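Local atomic coordinates of peptidoglycan D,D-transpeptidase FtsI (Yersinia pestis, PDB entry 6SYN), a protein that probably cross-links the peptide stems of peptidoglycan as a class B penicillin-binding protein, a D,D-transpeptidase of the periplasm that β-lactams acylate. Residues A15-I19 and V137-D142; N241-I247 and L338-S342; L274-Y279 and V307-L312; T324-F328 and E401-P405; G426-A430 and A492-G496. All coordinates share one frame. Residue numbers count along the deposited sequence, not the author numbering.

Contact 1 (A15-I19 and V137-D142); sequences ARGMI and VEKSFD
A salt-bridge network centred on Arg16 ties an N-terminal loop to the end of helix 136-140, within the dimerisation domain of the penicillin-binding protein. Residues 15-18 are extended and lead into strand 19-20 at Ile19. The backbones stay apart: CA of Arg16 is 8.7 Å from CA of Asp142, and CA of Ile19 is 8.6 Å from CA of Glu138. Val137 is helical and puts CG1 3.5 Å from CD1 of Ile19 (chi1 m, chi2 t). Glu138 (chi1 t, chi2 p) bends its carboxylate to Arg16, so that OE1 accepts from Arg16 NE at 3.2 Å and NH2 at 2.8 Å. Its OE2 pairs with Arg112. Phe141 leaves helical geometry, and the chain turns into helix 142-145. Asp142 (chi1 t) then brings its carboxylate to the other edge of the guanidinium. Arg16 spans the gap with chi1 m, chi2 t and chi3 p, and its NH1 donates to Asp142 OD1 at 2.6 Å.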
# COMPACT_ATOMS: atom_id res chain seq x y z
N ALA A 15 13.22 8.70 25.89
CA ALA A 15 12.45 7.47 25.62
C ALA A 15 10.99 7.81 25.27
O ALA A 15 10.44 8.76 25.86
CB ALA A 15 12.52 6.54 26.82
N ARG A 16 10.42 7.05 24.33
CA ARG A 16 9.02 7.17 23.83
C ARG A 16 8.27 5.88 24.16
O ARG A 16 8.94 4.85 24.39
CB ARG A 16 9.02 7.39 22.31
CG ARG A 16 9.73 8.66 21.84
CD ARG A 16 10.08 8.63 20.36
NE ARG A 16 8.91 8.48 19.50
CZ ARG A 16 8.08 9.46 19.15
NH1 ARG A 16 8.26 10.69 19.60
NH2 ARG A 16 7.05 9.20 18.36
N GLY A 17 6.93 5.92 24.17
CA GLY A 17 6.07 4.73 24.29
C GLY A 17 6.43 3.69 23.23
O GLY A 17 7.01 4.07 22.21
N MET A 18 6.08 2.43 23.46
CA MET A 18 6.47 1.30 22.57
C MET A 18 5.34 1.00 21.58
O MET A 18 4.19 0.80 22.03
CB MET A 18 6.78 0.05 23.39
CG MET A 18 7.57 -0.97 22.61
SD MET A 18 7.53 -2.58 23.41
CE MET A 18 5.95 -3.19 22.82
N ILE A 19 5.67 0.95 20.28
CA ILE A 19 4.74 0.54 19.20
C ILE A 19 4.92 -0.96 18.96
O ILE A 19 6.05 -1.38 18.64
CB ILE A 19 4.95 1.34 17.90
CG1 ILE A 19 5.09 2.84 18.16
CG2 ILE A 19 3.82 1.03 16.92
CD1 ILE A 19 5.37 3.67 16.93
N VAL A 137 3.06 6.51 11.69
CA VAL A 137 2.50 6.35 13.06
C VAL A 137 3.35 7.17 14.04
O VAL A 137 2.77 7.84 14.91
CB VAL A 137 2.42 4.86 13.44
CG1 VAL A 137 2.73 4.62 14.91
CG2 VAL A 137 1.06 4.28 13.07
N GLU A 138 4.68 7.11 13.90
CA GLU A 138 5.65 7.82 14.78
C GLU A 138 5.24 9.30 14.87
O GLU A 138 5.16 9.81 16.00
CB GLU A 138 7.08 7.59 14.27
CG GLU A 138 8.14 7.75 15.34
CD GLU A 138 8.28 6.61 16.32
OE1 GLU A 138 7.54 6.60 17.32
OE2 GLU A 138 9.14 5.73 16.11
N LYS A 139 4.95 9.95 13.74
CA LYS A 139 4.40 11.33 13.72
C LYS A 139 2.95 11.29 14.21
O LYS A 139 2.63 11.98 15.19
CB LYS A 139 4.44 11.98 12.33
CG LYS A 139 3.50 13.17 12.19
CD LYS A 139 4.02 14.34 11.38
CE LYS A 139 3.67 15.67 12.00
NZ LYS A 139 4.05 16.82 11.14
N SER A 140 2.11 10.51 13.53
CA SER A 140 0.62 10.46 13.67
C SER A 140 0.19 10.37 15.14
O SER A 140 -0.85 10.95 15.48
CB SER A 140 0.08 9.30 12.87
OG SER A 140 -1.34 9.29 12.88
N PHE A 141 0.96 9.66 15.97
CA PHE A 141 0.68 9.44 17.42
C PHE A 141 1.80 10.05 18.28
O PHE A 141 1.97 9.59 19.42
CB PHE A 141 0.54 7.95 17.71
CG PHE A 141 -0.76 7.33 17.27
CD1 PHE A 141 -1.86 7.33 18.12
CD2 PHE A 141 -0.89 6.74 16.03
CE1 PHE A 141 -3.06 6.76 17.73
CE2 PHE A 141 -2.10 6.17 15.64
CZ PHE A 141 -3.18 6.18 16.49
N ASP A 142 2.52 11.06 17.77
CA ASP A 142 3.79 11.53 18.39
C ASP A 142 3.53 11.94 19.85
O ASP A 142 4.31 11.50 20.72
CB ASP A 142 4.44 12.70 17.64
CG ASP A 142 5.80 13.08 18.19
OD1 ASP A 142 6.67 12.19 18.27
OD2 ASP A 142 5.99 14.26 18.55

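Contact 2 (N241-I247 and L338-S342)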
# COMPACT_ATOMS: atom_id res chain seq x y z
N ASN A 241 4.23 7.19 2.32
CA ASN A 241 3.47 5.91 2.28
C ASN A 241 2.57 5.93 1.04
O ASN A 241 1.48 6.53 1.12
CB ASN A 241 2.68 5.74 3.58
CG ASN A 241 1.96 4.41 3.70
OD1 ASN A 241 1.91 3.64 2.74
ND2 ASN A 241 1.41 4.14 4.87
N ARG A 242 3.02 5.32 -0.06
CA ARG A 242 2.31 5.34 -1.37
C ARG A 242 0.88 4.82 -1.22
O ARG A 242 0.01 5.29 -1.97
CB ARG A 242 3.09 4.54 -2.41
CG ARG A 242 4.36 5.21 -2.90
CD ARG A 242 5.03 4.44 -4.02
NE ARG A 242 6.09 5.19 -4.70
CZ ARG A 242 6.02 5.69 -5.93
NH1 ARG A 242 4.93 5.54 -6.67
NH2 ARG A 242 7.05 6.35 -6.44
N ALA A 243 0.62 3.91 -0.27
CA ALA A 243 -0.70 3.26 -0.04
C ALA A 243 -1.76 4.31 0.32
O ALA A 243 -2.95 4.03 0.05
CB ALA A 243 -0.58 2.20 1.02
N ILE A 244 -1.36 5.44 0.91
CA ILE A 244 -2.29 6.55 1.30
C ILE A 244 -2.01 7.83 0.49
O ILE A 244 -2.84 8.76 0.61
CB ILE A 244 -2.24 6.82 2.82
CG1 ILE A 244 -0.83 7.07 3.36
CG2 ILE A 244 -2.93 5.69 3.58
CD1 ILE A 244 -0.79 7.80 4.69
N THR A 245 -0.94 7.91 -0.31
CA THR A 245 -0.58 9.17 -1.02
C THR A 245 -0.66 9.00 -2.54
O THR A 245 -1.18 9.91 -3.20
CB THR A 245 0.77 9.74 -0.57
OG1 THR A 245 1.82 8.91 -1.08
CG2 THR A 245 0.90 9.85 0.94
N ASP A 246 -0.14 7.91 -3.11
CA ASP A 246 -0.42 7.61 -4.54
C ASP A 246 -1.94 7.58 -4.70
O ASP A 246 -2.59 6.80 -3.98
CB ASP A 246 0.15 6.26 -5.01
CG ASP A 246 1.62 6.27 -5.41
OD1 ASP A 246 2.18 7.36 -5.64
OD2 ASP A 246 2.19 5.16 -5.50
N ILE A 247 -2.49 8.42 -5.58
CA ILE A 247 -3.90 8.25 -6.05
C ILE A 247 -3.83 7.86 -7.53
O ILE A 247 -3.12 8.53 -8.29
CB ILE A 247 -4.81 9.46 -5.74
CG1 ILE A 247 -4.75 10.57 -6.79
CG2 ILE A 247 -4.56 9.98 -4.33
CD1 ILE A 247 -3.48 11.37 -6.83
N LEU A 338 -2.99 9.39 9.31
CA LEU A 338 -1.59 9.33 8.81
C LEU A 338 -1.32 10.57 7.95
O LEU A 338 -2.30 11.13 7.41
CB LEU A 338 -1.40 8.04 8.02
CG LEU A 338 -1.54 6.75 8.83
CD1 LEU A 338 -1.51 5.53 7.92
CD2 LEU A 338 -0.46 6.66 9.90
N VAL A 339 -0.05 10.97 7.85
CA VAL A 339 0.38 12.25 7.21
C VAL A 339 0.37 12.08 5.69
O VAL A 339 0.95 11.08 5.21
CB VAL A 339 1.75 12.74 7.72
CG1 VAL A 339 2.84 11.69 7.58
CG2 VAL A 339 2.16 14.03 7.02
N GLY A 340 -0.25 13.03 4.98
CA GLY A 340 -0.43 13.02 3.52
C GLY A 340 -1.56 12.10 3.07
O GLY A 340 -1.67 11.86 1.85
N GLU A 341 -2.38 11.61 3.99
CA GLU A 341 -3.48 10.66 3.69
C GLU A 341 -4.52 11.35 2.80
O GLU A 341 -5.19 12.26 3.30
CB GLU A 341 -4.12 10.13 4.97
CG GLU A 341 -5.16 9.06 4.72
CD GLU A 341 -5.62 8.34 5.98
OE1 GLU A 341 -6.63 7.62 5.91
OE2 GLU A 341 -4.96 8.51 7.02
N SER A 342 -4.64 10.90 1.55
CA SER A 342 -5.51 11.49 0.50
C SER A 342 -6.83 10.72 0.37
O SER A 342 -6.86 9.49 0.64
CB SER A 342 -4.79 11.54 -0.82
OG SER A 342 -5.65 12.05 -1.84
O HOH W 1 3.53 9.63 3.87
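Ile244 makes the largest contribution here. Its chi1 p, chi2 t conformation carries CD1 to 3.4 Å from CB of Leu338 and 4.1 Å from CB of Glu341. Leu338 (chi1 m, chi2 t) opens a type II β-turn that runs to Glu341, with Gly340 at positive phi. Thr245 (chi1 p) lays its methyl CG2 3.4 Å from Gly340 O. An ideal CB on Gly340 would be tight against that methyl, at 3.3 Å. The hydroxyl of Thr245 serves its own side, bonded to Arg240. Ile247 (chi1 p, chi2 m) places CG2 3.4 Å from OG of Ser342, whose hydroxyl is bonded to Gly344 N. Glu341 is extended, with chi1 and chi2 both t. Its OE2 takes the amide of Leu338 at 3.1 Å, and OE1 bonds Thr334, so the carboxylate braces its own loop. Asn241 (chi1 t) is the N-cap of helix 242-245. Its OD1 accepts from Ala243 N at 3.3 Å and also bonds Asn222 of strand 217-223. One direct hydrogen bond crosses: Ser342 N to Ile244 O, 3.0 Å and nearly straight. Water 1 adds a bridge, 3.0 Å from Asn241 N and 3.2 Å from Val339 O. The short helix of the transpeptidase domain is thus joined to the 338-342 loop by backbone polarity and aliphatic cover, with no charge pairing across the gap.

Contact 3 (L274-Y279 and V307-L312)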
# COMPACT_ATOMS: atom_id res chain seq x y z
N LEU A 274 -24.62 -10.60 -23.39
CA LEU A 274 -24.49 -9.30 -24.11
C LEU A 274 -23.60 -9.47 -25.34
O LEU A 274 -22.59 -10.20 -25.25
CB LEU A 274 -23.91 -8.25 -23.15
CG LEU A 274 -24.93 -7.46 -22.33
CD1 LEU A 274 -25.78 -8.38 -21.47
CD2 LEU A 274 -24.25 -6.42 -21.46
N ASN A 275 -23.98 -8.82 -26.45
CA ASN A 275 -23.12 -8.62 -27.64
C ASN A 275 -21.89 -7.82 -27.20
O ASN A 275 -22.08 -6.69 -26.71
CB ASN A 275 -23.90 -7.92 -28.77
CG ASN A 275 -23.07 -7.69 -30.02
OD1 ASN A 275 -22.08 -6.97 -29.99
ND2 ASN A 275 -23.48 -8.30 -31.12
N THR A 276 -20.69 -8.38 -27.36
CA THR A 276 -19.41 -7.78 -26.87
C THR A 276 -18.52 -7.41 -28.07
O THR A 276 -17.31 -7.20 -27.85
CB THR A 276 -18.73 -8.71 -25.86
OG1 THR A 276 -18.83 -10.05 -26.36
CG2 THR A 276 -19.35 -8.62 -24.49
N LEU A 277 -19.10 -7.26 -29.26
CA LEU A 277 -18.39 -6.83 -30.49
C LEU A 277 -18.02 -5.36 -30.37
O LEU A 277 -18.65 -4.61 -29.63
CB LEU A 277 -19.28 -7.09 -31.71
CG LEU A 277 -19.52 -8.56 -32.04
CD1 LEU A 277 -20.67 -8.72 -33.02
CD2 LEU A 277 -18.25 -9.21 -32.58
N PRO A 278 -16.98 -4.89 -31.10
CA PRO A 278 -16.60 -3.47 -31.09
C PRO A 278 -17.78 -2.60 -31.54
O PRO A 278 -18.46 -3.01 -32.46
CB PRO A 278 -15.45 -3.38 -32.10
CG PRO A 278 -14.90 -4.79 -32.16
CD PRO A 278 -16.11 -5.68 -31.99
N TYR A 279 -18.01 -1.47 -30.88
CA TYR A 279 -19.05 -0.48 -31.25
C TYR A 279 -18.55 0.93 -30.91
O TYR A 279 -17.45 1.06 -30.33
CB TYR A 279 -20.39 -0.82 -30.58
CG TYR A 279 -20.55 -0.41 -29.14
CD1 TYR A 279 -19.73 -0.93 -28.15
CD2 TYR A 279 -21.56 0.46 -28.75
CE1 TYR A 279 -19.89 -0.58 -26.82
CE2 TYR A 279 -21.73 0.82 -27.42
CZ TYR A 279 -20.89 0.30 -26.45
OH TYR A 279 -21.07 0.65 -25.14
N VAL A 307 -16.42 -3.58 -23.48
CA VAL A 307 -17.72 -3.41 -24.21
C VAL A 307 -18.85 -3.84 -23.27
O VAL A 307 -19.83 -3.07 -23.14
CB VAL A 307 -17.75 -4.22 -25.53
CG1 VAL A 307 -19.17 -4.38 -26.06
CG2 VAL A 307 -16.85 -3.62 -26.59
N GLY A 308 -18.70 -5.03 -22.67
CA GLY A 308 -19.64 -5.63 -21.69
C GLY A 308 -20.07 -4.63 -20.64
O GLY A 308 -21.29 -4.39 -20.54
N VAL A 309 -19.12 -4.04 -19.90
CA VAL A 309 -19.39 -3.10 -18.77
C VAL A 309 -19.84 -1.74 -19.32
O VAL A 309 -20.64 -1.08 -18.62
CB VAL A 309 -18.18 -2.94 -17.81
CG1 VAL A 309 -17.90 -4.23 -17.05
CG2 VAL A 309 -16.93 -2.44 -18.51
N SER A 310 -19.35 -1.32 -20.48
CA SER A 310 -19.75 -0.05 -21.14
C SER A 310 -21.25 -0.13 -21.47
O SER A 310 -21.96 0.88 -21.29
CB SER A 310 -18.94 0.25 -22.37
OG SER A 310 -19.46 -0.44 -23.50
N LYS A 311 -21.71 -1.28 -21.95
CA LYS A 311 -23.13 -1.48 -22.32
C LYS A 311 -23.98 -1.47 -21.04
O LYS A 311 -25.12 -0.98 -21.12
CB LYS A 311 -23.30 -2.73 -23.18
CG LYS A 311 -22.97 -2.51 -24.65
CD LYS A 311 -22.98 -3.77 -25.49
CE LYS A 311 -22.73 -3.48 -26.96
NZ LYS A 311 -23.25 -4.57 -27.83
N LEU A 312 -23.44 -1.96 -19.92
CA LEU A 312 -24.16 -2.03 -18.61
C LEU A 312 -24.30 -0.61 -18.03
O LEU A 312 -25.42 -0.25 -17.61
CB LEU A 312 -23.42 -2.96 -17.65
CG LEU A 312 -23.38 -4.44 -18.03
CD1 LEU A 312 -22.64 -5.25 -16.97
CD2 LEU A 312 -24.78 -5.00 -18.25
O HOH W 2 -21.30 -4.59 -29.80
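A short β-strand edge and the loop after it pack on helix 306-314 in the transpeptidase domain. The helix starts at Asn306, which lines the bound-ligand pocket together with Ser304. Their spacing fits the (S/Y)xN motif of penicillin-binding proteins. Leu274, in strand 273-275, sets CD2 3.5 Å from CD2 of Leu312 and 3.7 Å from Gly308 O. Asn275 forms an Asx turn: its OD1 accepts from Leu277 N at 3.1 Å. Its carbonyl O takes a 2.7 Å hydrogen bond from Lys311 NZ. Water 2 joins this ammonium to Asn275 OD1 and Leu277 O. Thr276 lies closest to the helix backbone, its CA 5.4 Å from CA of Val307. Its CA also sits 3.5 Å from Val307 CG1, while its hydroxyl bonds Tyr292 O. Leu277 has CB directed away, but its O is 3.6 Å from Val307 CG1. Tyr279 (chi1 p) turns back to the helix. The extended Lys311 chain runs over one ring face, with CE 4.1 Å from the centroid in a CH-pi contact. At the ring edge, Tyr279 OH donates to Ser310 OG at 2.5 Å, and Ser310 OG in turn donates to Val307 O at 2.7 Å.

Contact 4 (T324-F328 and E401-P405); sequences TYSRF and ERIFP
The C-terminal part of helix 319-327 meets the chain leaving strand 401-402. Residues 324-327 are helical, and Phe328 N bonds Thr324 O at 2.9 Å. Residues 401-402 are extended. Ile403, just after the strand, has phi/psi of -119/-31, and Phe404 is extended again. The closest backbone approach is CA of Arg327 to CA of Ile403, 6.0 Å. The polar link is one hydrogen bond: Arg327 (chi1 m, chi2 t, chi3 108°) brings NE to 3.0 Å from Ile403 O, at 166°. The apolar part centres on Phe328 (chi1 -92°). Ile403 (chi1 p, chi2 143°) lays CD1 over one face of that ring, 3.5 Å from its centroid, a CH-pi contact. Phe404 (chi1 -96°) sets CD1 4.2 Å from Phe328 CE1, and its CE1 3.7 Å from Thr324 CG2. Phe328 also rests on helices 255-264 and 370-381, so the contact belongs to a helical core of the transpeptidase domain. A buried hydrophobic cluster is thus edged by an exposed arginine that satisfies a main-chain carbonyl.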
# COMPACT_ATOMS: atom_id res chain seq x y z
N THR A 324 -22.83 3.98 -6.53
CA THR A 324 -22.28 2.68 -6.07
C THR A 324 -20.80 2.83 -5.68
O THR A 324 -20.42 2.28 -4.63
CB THR A 324 -22.48 1.56 -7.10
OG1 THR A 324 -23.88 1.40 -7.33
CG2 THR A 324 -21.89 0.24 -6.63
N TYR A 325 -19.99 3.53 -6.47
CA TYR A 325 -18.55 3.72 -6.18
C TYR A 325 -18.41 4.53 -4.88
O TYR A 325 -17.53 4.19 -4.06
CB TYR A 325 -17.81 4.43 -7.31
CG TYR A 325 -17.68 3.68 -8.61
CD1 TYR A 325 -18.38 2.52 -8.88
CD2 TYR A 325 -16.88 4.19 -9.62
CE1 TYR A 325 -18.27 1.87 -10.10
CE2 TYR A 325 -16.76 3.55 -10.84
CZ TYR A 325 -17.46 2.39 -11.08
OH TYR A 325 -17.33 1.77 -12.30
N SER A 326 -19.26 5.56 -4.72
CA SER A 326 -19.42 6.36 -3.47
C SER A 326 -19.80 5.44 -2.32
O SER A 326 -19.10 5.45 -1.30
CB SER A 326 -20.45 7.46 -3.63
OG SER A 326 -19.89 8.60 -4.25
N ARG A 327 -20.88 4.67 -2.48
CA ARG A 327 -21.37 3.69 -1.47
C ARG A 327 -20.22 2.78 -1.02
O ARG A 327 -20.17 2.46 0.18
CB ARG A 327 -22.54 2.86 -2.02
CG ARG A 327 -23.89 3.55 -1.91
CD ARG A 327 -25.04 2.69 -2.42
NE ARG A 327 -25.88 2.19 -1.34
CZ ARG A 327 -26.76 2.93 -0.65
NH1 ARG A 327 -27.46 2.37 0.33
NH2 ARG A 327 -26.92 4.21 -0.92
N PHE A 328 -19.32 2.40 -1.94
CA PHE A 328 -18.17 1.49 -1.67
C PHE A 328 -16.98 2.28 -1.11
O PHE A 328 -16.02 1.64 -0.64
CB PHE A 328 -17.81 0.68 -2.92
CG PHE A 328 -18.52 -0.65 -3.00
CD1 PHE A 328 -19.75 -0.77 -3.62
CD2 PHE A 328 -17.97 -1.78 -2.41
CE1 PHE A 328 -20.40 -1.99 -3.67
CE2 PHE A 328 -18.62 -3.00 -2.47
CZ PHE A 328 -19.83 -3.11 -3.10
N GLU A 401 -22.13 -0.27 7.85
CA GLU A 401 -23.32 0.19 7.09
C GLU A 401 -23.53 -0.76 5.91
O GLU A 401 -22.57 -0.97 5.14
CB GLU A 401 -23.13 1.64 6.62
CG GLU A 401 -24.41 2.33 6.20
CD GLU A 401 -24.23 3.72 5.60
OE1 GLU A 401 -23.08 4.19 5.51
OE2 GLU A 401 -25.25 4.33 5.23
N ARG A 402 -24.72 -1.34 5.79
CA ARG A 402 -25.16 -2.14 4.60
C ARG A 402 -25.31 -1.18 3.42
O ARG A 402 -26.02 -0.16 3.57
CB ARG A 402 -26.46 -2.88 4.93
CG ARG A 402 -27.24 -3.38 3.73
CD ARG A 402 -26.80 -4.74 3.25
NE ARG A 402 -26.70 -5.71 4.33
CZ ARG A 402 -26.10 -6.89 4.23
NH1 ARG A 402 -25.56 -7.27 3.08
NH2 ARG A 402 -26.03 -7.70 5.28
N ILE A 403 -24.67 -1.48 2.29
CA ILE A 403 -24.74 -0.63 1.06
C ILE A 403 -25.33 -1.44 -0.10
O ILE A 403 -25.99 -0.82 -0.95
CB ILE A 403 -23.36 -0.03 0.72
CG1 ILE A 403 -22.27 -1.09 0.60
CG2 ILE A 403 -22.99 1.04 1.74
CD1 ILE A 403 -21.27 -0.81 -0.48
N PHE A 404 -25.11 -2.76 -0.14
CA PHE A 404 -25.77 -3.68 -1.09
C PHE A 404 -26.31 -4.90 -0.34
O PHE A 404 -25.68 -5.37 0.61
CB PHE A 404 -24.82 -4.11 -2.22
CG PHE A 404 -24.96 -3.29 -3.47
CD1 PHE A 404 -24.56 -1.96 -3.50
CD2 PHE A 404 -25.50 -3.84 -4.62
CE1 PHE A 404 -24.69 -1.20 -4.65
CE2 PHE A 404 -25.63 -3.08 -5.78
CZ PHE A 404 -25.22 -1.76 -5.79
N PRO A 405 -27.47 -5.45 -0.77
CA PRO A 405 -28.03 -6.66 -0.16
C PRO A 405 -27.12 -7.88 -0.35
O PRO A 405 -26.59 -8.06 -1.43
CB PRO A 405 -29.36 -6.88 -0.91
CG PRO A 405 -29.65 -5.56 -1.61
CD PRO A 405 -28.30 -4.94 -1.87

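Contact 5 (G426-A430 and A492-G496); sequences GTKAA and APVFG
Residues 427-429 form a short 3-10 turn, with Ala429 N bonded to Gly426 O and Ala430 N to Thr427 O, both at 3.0 Å. Residues 492-496 are the first turn of helix 492-505, with Gly496 N bonded to Ala492 O at 3.0 Å. The two backbones come very close: CA of Ala429 is 4.0 Å from CA of Gly496. No hydrogen bond crosses between them. Gly496 CA lies 3.4 Å from Ala429 O, and a CB there would clash with that oxygen, so the missing side chain permits the approach. Ala429 is the centre of the side-chain contacts. Ala429 CB is 3.0 Å from Ala492 O and 3.9 Å from Ala492 CB. Phe495 (chi1 t) brings CD1 to 4.2 Å from Ala429 CB. Gly426 CA is 4.2 Å from Ala492 CB. Lys428 (chi1 -92°) lies against Pro493, its CB 4.1 Å from Pro493 CD, while its amine leads away. Phe495 also touches Ile438, Thr460 and Leu473 of three strands of the central sheet. This is tight alanine-glycine packing of a loop on a C-terminal helix that lies on the five-stranded antiparallel sheet of a penicillin-binding transpeptidase domain, close to the pocket of the bound ligand.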
# COMPACT_ATOMS: atom_id res chain seq x y z
N GLY A 426 -6.70 -14.16 -14.57
CA GLY A 426 -5.90 -14.10 -13.33
C GLY A 426 -5.66 -15.48 -12.73
O GLY A 426 -5.51 -15.56 -11.50
N THR A 427 -5.60 -16.52 -13.57
CA THR A 427 -5.29 -17.93 -13.21
C THR A 427 -4.00 -18.02 -12.39
O THR A 427 -3.92 -18.92 -11.52
CB THR A 427 -5.19 -18.79 -14.47
OG1 THR A 427 -4.47 -18.03 -15.45
CG2 THR A 427 -6.54 -19.19 -15.02
N LYS A 428 -3.03 -17.13 -12.65
CA LYS A 428 -1.70 -17.12 -11.97
C LYS A 428 -1.86 -16.86 -10.47
O LYS A 428 -0.93 -17.24 -9.73
CB LYS A 428 -0.76 -16.11 -12.63
CG LYS A 428 0.11 -16.70 -13.74
CD LYS A 428 0.83 -15.69 -14.60
CE LYS A 428 1.16 -16.20 -15.99
NZ LYS A 428 2.20 -17.26 -15.96
N ALA A 429 -2.98 -16.27 -10.03
CA ALA A 429 -3.28 -15.97 -8.61
C ALA A 429 -3.93 -17.17 -7.90
O ALA A 429 -4.13 -17.08 -6.68
CB ALA A 429 -4.18 -14.77 -8.52
N ALA A 430 -4.26 -18.25 -8.63
CA ALA A 430 -4.95 -19.44 -8.07
C ALA A 430 -4.11 -20.01 -6.91
O ALA A 430 -2.88 -20.09 -7.07
CB ALA A 430 -5.18 -20.48 -9.13
N ALA A 492 -1.29 -10.67 -10.35
CA ALA A 492 -2.01 -11.94 -10.05
C ALA A 492 -1.10 -12.89 -9.27
O ALA A 492 -1.50 -13.39 -8.22
CB ALA A 492 -2.52 -12.57 -11.32
N PRO A 493 0.13 -13.20 -9.74
CA PRO A 493 0.98 -14.17 -9.05
C PRO A 493 1.38 -13.70 -7.64
O PRO A 493 1.39 -14.52 -6.75
CB PRO A 493 2.22 -14.34 -9.94
CG PRO A 493 2.22 -13.13 -10.87
CD PRO A 493 0.78 -12.67 -10.95
N VAL A 494 1.69 -12.41 -7.49
CA VAL A 494 2.07 -11.78 -6.19
C VAL A 494 0.86 -11.85 -5.24
O VAL A 494 1.08 -12.08 -4.03
CB VAL A 494 2.57 -10.34 -6.36
CG1 VAL A 494 2.90 -9.70 -5.02
CG2 VAL A 494 3.76 -10.25 -7.28
N PHE A 495 -0.35 -11.66 -5.76
CA PHE A 495 -1.61 -11.81 -4.98
C PHE A 495 -1.70 -13.25 -4.46
O PHE A 495 -1.97 -13.43 -3.26
CB PHE A 495 -2.85 -11.47 -5.82
CG PHE A 495 -4.15 -11.61 -5.08
CD1 PHE A 495 -4.66 -12.86 -4.77
CD2 PHE A 495 -4.87 -10.49 -4.69
CE1 PHE A 495 -5.86 -12.99 -4.09
CE2 PHE A 495 -6.07 -10.63 -4.01
CZ PHE A 495 -6.57 -11.87 -3.71
N GLY A 496 -1.49 -14.23 -5.34
CA GLY A 496 -1.58 -15.66 -5.02
C GLY A 496 -0.63 -16.04 -3.91
O GLY A 496 -1.09 -16.63 -2.90

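How the contacts relate
From the N terminus, contact 1 closes first, joining the start of the chain to helix 136-140 in the dimerisation domain. The other four lie in the transpeptidase domain. Contact 2 opens at 241-247 and closes at 338-342. Contact 3 is nested inside that loop and closes at 307-312. Contact 4 crosses contact 2, opening at 324-328 before it has closed and closing at 401-405. Helices 306-314 and 319-327, used by contacts 3 and 4, are consecutive. Contact 5 comes last, closing at 492-496 on the C-terminal helix. Contacts 1 and 2 touch, Ser140 OG lying 3.9 Å from Leu338 N, so residues of the two domains touch there. Contacts 1 and 3 are the farthest apart, with centres 52 Å from each other.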